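Local coordinates for HTH-type transcriptional repressor Rv2887 (Mycobacterium tuberculosis, PDB 5HSM), which represses the methyltransferase gene Rv0560c and several other genes by binding promoter DNA as a homodimer, and binds salicylate and para-aminosalicylic acid, at residues A[90-102]-A[113-125]. Sequence-based numbering, arbitrary orientation.
With SO4 (sulfate ion), chain C.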
ATOM      1  N   VAL A  90      -2.576  -3.859  18.032  1.00 36.13           N
ATOM      2  CA  VAL A  90      -1.344  -3.083  18.009  1.00 32.22           C
ATOM      3  C   VAL A  90      -1.182  -2.291  19.305  1.00 32.87           C
ATOM      4  O   VAL A  90      -0.109  -2.277  19.927  1.00 31.31           O
ATOM      5  CB  VAL A  90      -1.318  -2.125  16.792  1.00 35.76           C
ATOM      6  CG1 VAL A  90      -0.227  -1.097  16.953  1.00 34.24           C
ATOM      7  CG2 VAL A  90      -1.122  -2.916  15.501  1.00 39.04           C
ATOM      8  N   LEU A  91      -2.265  -1.641  19.718  1.00 31.67           N
ATOM      9  CA  LEU A  91      -2.283  -0.874  20.944  1.00 29.36           C
ATOM     10  C   LEU A  91      -2.027  -1.739  22.178  1.00 35.21           C
ATOM     11  O   LEU A  91      -1.345  -1.316  23.099  1.00 35.65           O
ATOM     12  CB  LEU A  91      -3.623  -0.154  21.087  1.00 35.19           C
ATOM     13  CG  LEU A  91      -3.774   1.097  20.223  1.00 35.02           C
ATOM     14  CD1 LEU A  91      -5.203   1.594  20.305  1.00 34.62           C
ATOM     15  CD2 LEU A  91      -2.806   2.172  20.704  1.00 31.73           C
ATOM     16  N   ARG A  92      -2.584  -2.943  22.199  1.00 38.92           N
ATOM     17  CA  ARG A  92      -2.351  -3.860  23.314  1.00 45.02           C
ATOM     18  C   ARG A  92      -0.874  -4.225  23.391  1.00 45.21           C
ATOM     19  O   ARG A  92      -0.266  -4.166  24.463  1.00 38.97           O
ATOM     20  CB  ARG A  92      -3.210  -5.122  23.177  1.00 47.73           C
ATOM     21  CG  ARG A  92      -2.997  -6.149  24.284  1.00 62.13           C
ATOM     22  CD  ARG A  92      -3.269  -5.550  25.661  1.00 79.03           C
ATOM     23  NE  ARG A  92      -3.103  -6.528  26.734  1.00 88.24           N
ATOM     24  CZ  ARG A  92      -2.981  -6.212  28.020  1.00 91.57           C
ATOM     25  NH1 ARG A  92      -3.001  -4.939  28.400  1.00 91.38           N
ATOM     26  NH2 ARG A  92      -2.835  -7.168  28.927  1.00 96.18           N
ATOM     27  N   LYS A  93      -0.285  -4.591  22.256  1.00 36.75           N
ATOM     28  CA  LYS A  93       1.135  -4.934  22.260  1.00 38.27           C
ATOM     29  C   LYS A  93       2.011  -3.746  22.680  1.00 38.53           C
ATOM     30  O   LYS A  93       3.013  -3.930  23.378  1.00 37.04           O
ATOM     31  CB  LYS A  93       1.565  -5.460  20.893  1.00 39.89           C
ATOM     32  CG  LYS A  93       1.101  -6.882  20.638  1.00 52.59           C
ATOM     33  CD  LYS A  93       1.174  -7.249  19.167  1.00 64.05           C
ATOM     34  CE  LYS A  93       0.417  -8.543  18.893  1.00 71.86           C
ATOM     35  NZ  LYS A  93       0.199  -9.340  20.134  1.00 74.67           N
ATOM     36  N   LEU A  94       1.628  -2.534  22.285  1.00 32.88           N
ATOM     37  CA  LEU A  94       2.383  -1.353  22.708  1.00 32.95           C
ATOM     38  C   LEU A  94       2.220  -1.067  24.202  1.00 36.70           C
ATOM     39  O   LEU A  94       3.167  -0.616  24.854  1.00 36.92           O
ATOM     40  CB  LEU A  94       1.974  -0.130  21.889  1.00 32.01           C
ATOM     41  CG  LEU A  94       2.492  -0.103  20.449  1.00 33.75           C
ATOM     42  CD1 LEU A  94       1.883   1.058  19.675  1.00 34.24           C
ATOM     43  CD2 LEU A  94       3.995   0.015  20.451  1.00 30.79           C
ATOM     44  N   GLU A  95       1.032  -1.325  24.746  1.00 32.00           N
ATOM     45  CA  GLU A  95       0.825  -1.186  26.186  1.00 38.07           C
ATOM     46  C   GLU A  95       1.722  -2.182  26.907  1.00 37.64           C
ATOM     47  O   GLU A  95       2.382  -1.846  27.894  1.00 39.43           O
ATOM     48  CB  GLU A  95      -0.637  -1.423  26.573  1.00 47.38           C
ATOM     49  CG  GLU A  95      -1.611  -0.378  26.055  1.00 60.77           C
ATOM     50  CD  GLU A  95      -3.053  -0.846  26.132  1.00 79.38           C
ATOM     51  OE1 GLU A  95      -3.304  -1.873  26.797  1.00 83.67           O
ATOM     52  OE2 GLU A  95      -3.930  -0.195  25.520  1.00 81.74           O
ATOM     53  N   ASP A  96       1.751  -3.407  26.392  1.00 36.86           N
ATOM     54  CA  ASP A  96       2.577  -4.467  26.965  1.00 39.22           C
ATOM     55  C   ASP A  96       4.047  -4.079  27.066  1.00 45.31           C
ATOM     56  O   ASP A  96       4.755  -4.517  27.983  1.00 47.82           O
ATOM     57  CB  ASP A  96       2.461  -5.757  26.139  1.00 42.88           C
ATOM     58  CG  ASP A  96       1.108  -6.415  26.265  1.00 42.42           C
ATOM     59  OD1 ASP A  96       0.315  -5.974  27.119  1.00 43.55           O
ATOM     60  OD2 ASP A  96       0.859  -7.410  25.545  1.00 51.93           O
ATOM     61  N   ALA A  97       4.509  -3.290  26.103  1.00 36.82           N
ATOM     62  CA  ALA A  97       5.902  -2.862  26.066  1.00 43.20           C
ATOM     63  C   ALA A  97       6.124  -1.586  26.877  1.00 41.36           C
ATOM     64  O   ALA A  97       7.238  -1.068  26.929  1.00 45.71           O
ATOM     65  CB  ALA A  97       6.352  -2.659  24.625  1.00 33.93           C
ATOM     66  N   GLY A  98       5.063  -1.086  27.506  1.00 36.49           N
ATOM     67  CA  GLY A  98       5.147   0.105  28.340  1.00 31.49           C
ATOM     68  C   GLY A  98       5.317   1.394  27.556  1.00 31.05           C
ATOM     69  O   GLY A  98       5.714   2.433  28.106  1.00 27.86           O
ATOM     70  N   ALA A  99       4.994   1.334  26.267  1.00 33.61           N
ATOM     71  CA  ALA A  99       5.140   2.480  25.372  1.00 30.52           C
ATOM     72  C   ALA A  99       3.848   3.291  25.281  1.00 30.87           C
ATOM     73  O   ALA A  99       3.875   4.510  25.089  1.00 27.64           O
ATOM     74  CB  ALA A  99       5.564   2.008  23.990  1.00 27.69           C
ATOM     75  N   VAL A 100       2.723   2.596  25.395  1.00 29.28           N
ATOM     76  CA  VAL A 100       1.413   3.228  25.388  1.00 34.02           C
ATOM     77  C   VAL A 100       0.797   3.097  26.774  1.00 41.91           C
ATOM     78  O   VAL A 100       0.819   2.012  27.364  1.00 32.42           O
ATOM     79  CB  VAL A 100       0.499   2.600  24.309  1.00 32.49           C
ATOM     80  CG1 VAL A 100      -0.970   2.903  24.576  1.00 35.54           C
ATOM     81  CG2 VAL A 100       0.906   3.097  22.923  1.00 28.95           C
ATOM     82  N   ALA A 101       0.259   4.197  27.300  1.00 33.53           N
ATOM     83  CA  ALA A 101      -0.231   4.213  28.680  1.00 42.77           C
ATOM     84  C   ALA A 101      -1.481   3.348  28.849  1.00 62.58           C
ATOM     85  O   ALA A 101      -2.230   3.138  27.897  1.00 47.17           O
ATOM     86  CB  ALA A 101      -0.506   5.652  29.128  1.00 39.01           C
ATOM     87  N   ARG A 102      -1.696   2.841  30.061  1.00 95.68           N
ATOM     88  CA  ARG A 102      -2.824   1.951  30.335  1.00104.40           C
ATOM     89  C   ARG A 102      -4.151   2.706  30.238  1.00113.51           C
ATOM     90  O   ARG A 102      -4.327   3.741  30.859  1.00120.18           O
ATOM     91  CB  ARG A 102      -2.656   1.296  31.706  1.00 99.56           C
ATOM     92  CG  ARG A 102      -1.479   0.351  31.770  1.00 95.21           C
ATOM     93  CD  ARG A 102      -1.737  -0.843  30.873  1.00 93.92           C
ATOM     94  NE  ARG A 102      -0.627  -1.782  30.922  1.00 98.83           N
ATOM     95  CZ  ARG A 102      -0.497  -2.726  31.846  1.00101.78           C
ATOM     96  NH1 ARG A 102      -1.417  -2.864  32.794  1.00101.71           N
ATOM     97  NH2 ARG A 102       0.554  -3.533  31.819  1.00100.54           N
ATOM     98  N   PRO A 113      -9.413   6.354  24.141  1.00 43.20           N
ATOM     99  CA  PRO A 113      -8.299   7.260  23.845  1.00 39.50           C
ATOM    100  C   PRO A 113      -6.973   6.628  24.251  1.00 40.92           C
ATOM    101  O   PRO A 113      -6.962   5.834  25.190  1.00 41.15           O
ATOM    102  CB  PRO A 113      -8.600   8.491  24.710  1.00 32.56           C
ATOM    103  CG  PRO A 113     -10.014   8.374  25.092  1.00 41.10           C
ATOM    104  CD  PRO A 113     -10.341   6.924  25.129  1.00 40.97           C
ATOM    105  N   ALA A 114      -5.885   6.969  23.570  1.00 31.85           N
ATOM    106  CA  ALA A 114      -4.576   6.418  23.914  1.00 33.45           C
ATOM    107  C   ALA A 114      -3.503   7.498  23.924  1.00 36.06           C
ATOM    108  O   ALA A 114      -3.577   8.489  23.189  1.00 35.00           O
ATOM    109  CB  ALA A 114      -4.190   5.306  22.954  1.00 38.18           C
ATOM    110  N   THR A 115      -2.506   7.297  24.770  1.00 30.27           N
ATOM    111  CA  THR A 115      -1.395   8.225  24.888  1.00 33.37           C
ATOM    112  C   THR A 115      -0.092   7.473  25.047  1.00 32.84           C
ATOM    113  O   THR A 115      -0.078   6.310  25.457  1.00 32.91           O
ATOM    114  CB  THR A 115      -1.551   9.169  26.098  1.00 41.56           C
ATOM    115  OG1 THR A 115      -1.724   8.394  27.292  1.00 40.81           O
ATOM    116  CG2 THR A 115      -2.740  10.084  25.917  1.00 37.51           C
ATOM    117  N   LEU A 116       1.003   8.151  24.740  1.00 26.38           N
ATOM    118  CA  LEU A 116       2.319   7.579  24.961  1.00 25.91           C
ATOM    119  C   LEU A 116       2.818   7.891  26.367  1.00 27.53           C
ATOM    120  O   LEU A 116       2.513   8.952  26.934  1.00 34.30           O
ATOM    121  CB  LEU A 116       3.313   8.118  23.943  1.00 35.43           C
ATOM    122  CG  LEU A 116       2.966   7.962  22.466  1.00 33.96           C
ATOM    123  CD1 LEU A 116       4.190   8.344  21.663  1.00 28.30           C
ATOM    124  CD2 LEU A 116       2.550   6.519  22.184  1.00 33.30           C
ATOM    125  N   THR A 117       3.607   6.966  26.902  1.00 30.87           N
ATOM    126  CA  THR A 117       4.356   7.160  28.142  1.00 28.93           C
ATOM    127  C   THR A 117       5.664   7.862  27.812  1.00 33.37           C
ATOM    128  O   THR A 117       5.976   8.063  26.635  1.00 32.41           O
ATOM    129  CB  THR A 117       4.671   5.818  28.806  1.00 36.15           C
ATOM    130  OG1 THR A 117       5.445   5.028  27.891  1.00 31.43           O
ATOM    131  CG2 THR A 117       3.392   5.069  29.134  1.00 36.83           C
ATOM    132  N   ALA A 118       6.454   8.202  28.831  1.00 34.86           N
ATOM    133  CA  ALA A 118       7.799   8.722  28.583  1.00 36.04           C
ATOM    134  C   ALA A 118       8.615   7.740  27.719  1.00 34.23           C
ATOM    135  O   ALA A 118       9.284   8.134  26.750  1.00 36.56           O
ATOM    136  CB  ALA A 118       8.519   9.010  29.915  1.00 43.55           C
ATOM    137  N   ARG A 119       8.536   6.459  28.066  1.00 29.25           N
ATOM    138  CA  ARG A 119       9.225   5.416  27.307  1.00 29.92           C
ATOM    139  C   ARG A 119       8.728   5.365  25.869  1.00 28.99           C
ATOM    140  O   ARG A 119       9.510   5.193  24.927  1.00 30.48           O
ATOM    141  CB  ARG A 119       9.035   4.055  27.973  1.00 35.33           C
ATOM    142  CG  ARG A 119       9.686   2.899  27.215  1.00 42.95           C
ATOM    143  CD  ARG A 119       9.503   1.579  27.952  1.00 54.14           C
ATOM    144  NE  ARG A 119      10.065   1.629  29.300  1.00 61.50           N
ATOM    145  CZ  ARG A 119      10.182   0.572  30.094  1.00 78.05           C
ATOM    146  NH1 ARG A 119       9.777  -0.621  29.671  1.00 75.53           N
ATOM    147  NH2 ARG A 119      10.705   0.705  31.307  1.00 78.05           N
ATOM    148  N   GLY A 120       7.419   5.511  25.701  1.00 30.42           N
ATOM    149  CA  GLY A 120       6.827   5.558  24.378  1.00 33.55           C
ATOM    150  C   GLY A 120       7.288   6.720  23.517  1.00 34.51           C
ATOM    151  O   GLY A 120       7.501   6.555  22.310  1.00 30.45           O
ATOM    152  N   ARG A 121       7.427   7.899  24.116  1.00 31.98           N
ATOM    153  CA  ARG A 121       7.838   9.077  23.353  1.00 31.35           C
ATOM    154  C   ARG A 121       9.302   8.907  22.943  1.00 30.22           C
ATOM    155  O   ARG A 121       9.700   9.219  21.802  1.00 36.17           O
ATOM    156  CB  ARG A 121       7.617  10.364  24.178  1.00 33.17           C
ATOM    157  CG  ARG A 121       6.147  10.597  24.528  1.00 32.13           C
ATOM    158  CD  ARG A 121       5.872  11.953  25.211  1.00 30.65           C
ATOM    159  NE  ARG A 121       6.483  12.052  26.535  1.00 34.36           N
ATOM    160  CZ  ARG A 121       5.898  11.677  27.672  1.00 38.51           C
ATOM    161  NH1 ARG A 121       4.672  11.159  27.664  1.00 38.32           N
ATOM    162  NH2 ARG A 121       6.539  11.828  28.827  1.00 34.58           N
ATOM    163  N   ALA A 122      10.101   8.380  23.873  1.00 31.67           N
ATOM    164  CA  ALA A 122      11.512   8.162  23.583  1.00 31.98           C
ATOM    165  C   ALA A 122      11.652   7.158  22.442  1.00 32.79           C
ATOM    166  O   ALA A 122      12.443   7.357  21.500  1.00 35.93           O
ATOM    167  CB  ALA A 122      12.245   7.674  24.815  1.00 35.86           C
ATOM    168  N   LEU A 123      10.867   6.087  22.536  1.00 28.41           N
ATOM    169  CA  LEU A 123      10.886   5.010  21.536  1.00 32.99           C
ATOM    170  C   LEU A 123      10.438   5.520  20.191  1.00 30.95           C
ATOM    171  O   LEU A 123      10.976   5.120  19.162  1.00 30.01           O
ATOM    172  CB  LEU A 123       9.989   3.845  21.966  1.00 31.55           C
ATOM    173  CG  LEU A 123      10.016   2.587  21.097  1.00 36.71           C
ATOM    174  CD1 LEU A 123      11.426   1.977  21.075  1.00 38.73           C
ATOM    175  CD2 LEU A 123       8.995   1.572  21.588  1.00 34.95           C
ATOM    176  N   ALA A 124       9.436   6.397  20.190  1.00 33.19           N
ATOM    177  CA  ALA A 124       8.905   6.915  18.940  1.00 28.63           C
ATOM    178  C   ALA A 124      10.015   7.666  18.226  1.00 41.97           C
ATOM    179  O   ALA A 124      10.190   7.530  16.999  1.00 29.40           O
ATOM    180  CB  ALA A 124       7.687   7.829  19.184  1.00 28.39           C
ATOM    181  N   LYS A 125      10.794   8.435  18.992  1.00 32.24           N
ATOM    182  CA  LYS A 125      11.841   9.201  18.321  1.00 33.75           C
ATOM    183  C   LYS A 125      13.003   8.310  17.855  1.00 27.79           C
ATOM    184  O   LYS A 125      13.483   8.469  16.718  1.00 32.18           O
ATOM    185  CB  LYS A 125      12.328  10.358  19.206  1.00 38.47           C
ATOM    186  CG  LYS A 125      11.357  11.554  19.150  1.00 48.12           C
ATOM    187  CD  LYS A 125      10.459  11.461  17.883  1.00 75.72           C
ATOM    188  CE  LYS A 125       9.956  12.798  17.317  1.00 68.18           C
ATOM    189  NZ  LYS A 125      10.901  13.472  16.376  1.00 69.57           N
TER
HETATM  190  S   SO4 C 202       9.844  13.567  27.846  1.00 91.81           S
HETATM  191  O1  SO4 C 202      10.805  12.675  27.206  1.00100.47           O
HETATM  192  O2  SO4 C 202       9.572  13.078  29.196  1.00 87.58           O
HETATM  193  O3  SO4 C 202       8.613  13.600  27.058  1.00 88.28           O
HETATM  194  O4  SO4 C 202      10.410  14.913  27.905  1.00 94.42           O
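In the winged helix-turn-helix domain, the base of the wing pairs Val100 with Leu116 in a single beta bridge. Ala101 N donates to Thr115 O at 2.8 Å, and the bond is nearly straight (168°). Thr117 N donates to Ala99 O at 3.1 Å, from above the carbonyl plane. The same Ala99 oxygen also receives a CA-H contact from Gly120 CA at 3.2 Å, where the backbones come close.

Thr117 is the N-cap of helix 118-139. Its OG1 stands between the backbone N and the carbonyl carbon (chi1 59°). There it donates to Gly98 O at 2.6 Å and accepts from Gly120 N at 3.0 Å. Gly98, with positive phi, closes helix 84-96 in a Schellman motif. One hydroxyl thus ties the end of one helix to the start of the next.

Apolar side chains pack beside the bridge. Val100 CG2 meets Leu116 CD2 at 3.9 Å, the two side chains crossing at a slant. Leu91 CD2 touches Ala114 CB at 4.1 Å, and Leu91 also packs on helices 56-67 and 73-79. The backbone of Ala114 is hydrogen-bonded to Gly70 and Leu71. Arg121 points away from segment 90-102 and donates from NE to O3 of a sulfate, probably from the crystallisation liquor, at 2.7 Å. Helix 84-96, a wing with one bridge at its base, then helix 118-139: this order is typical of the MarR-family winged helix-turn-helix fold.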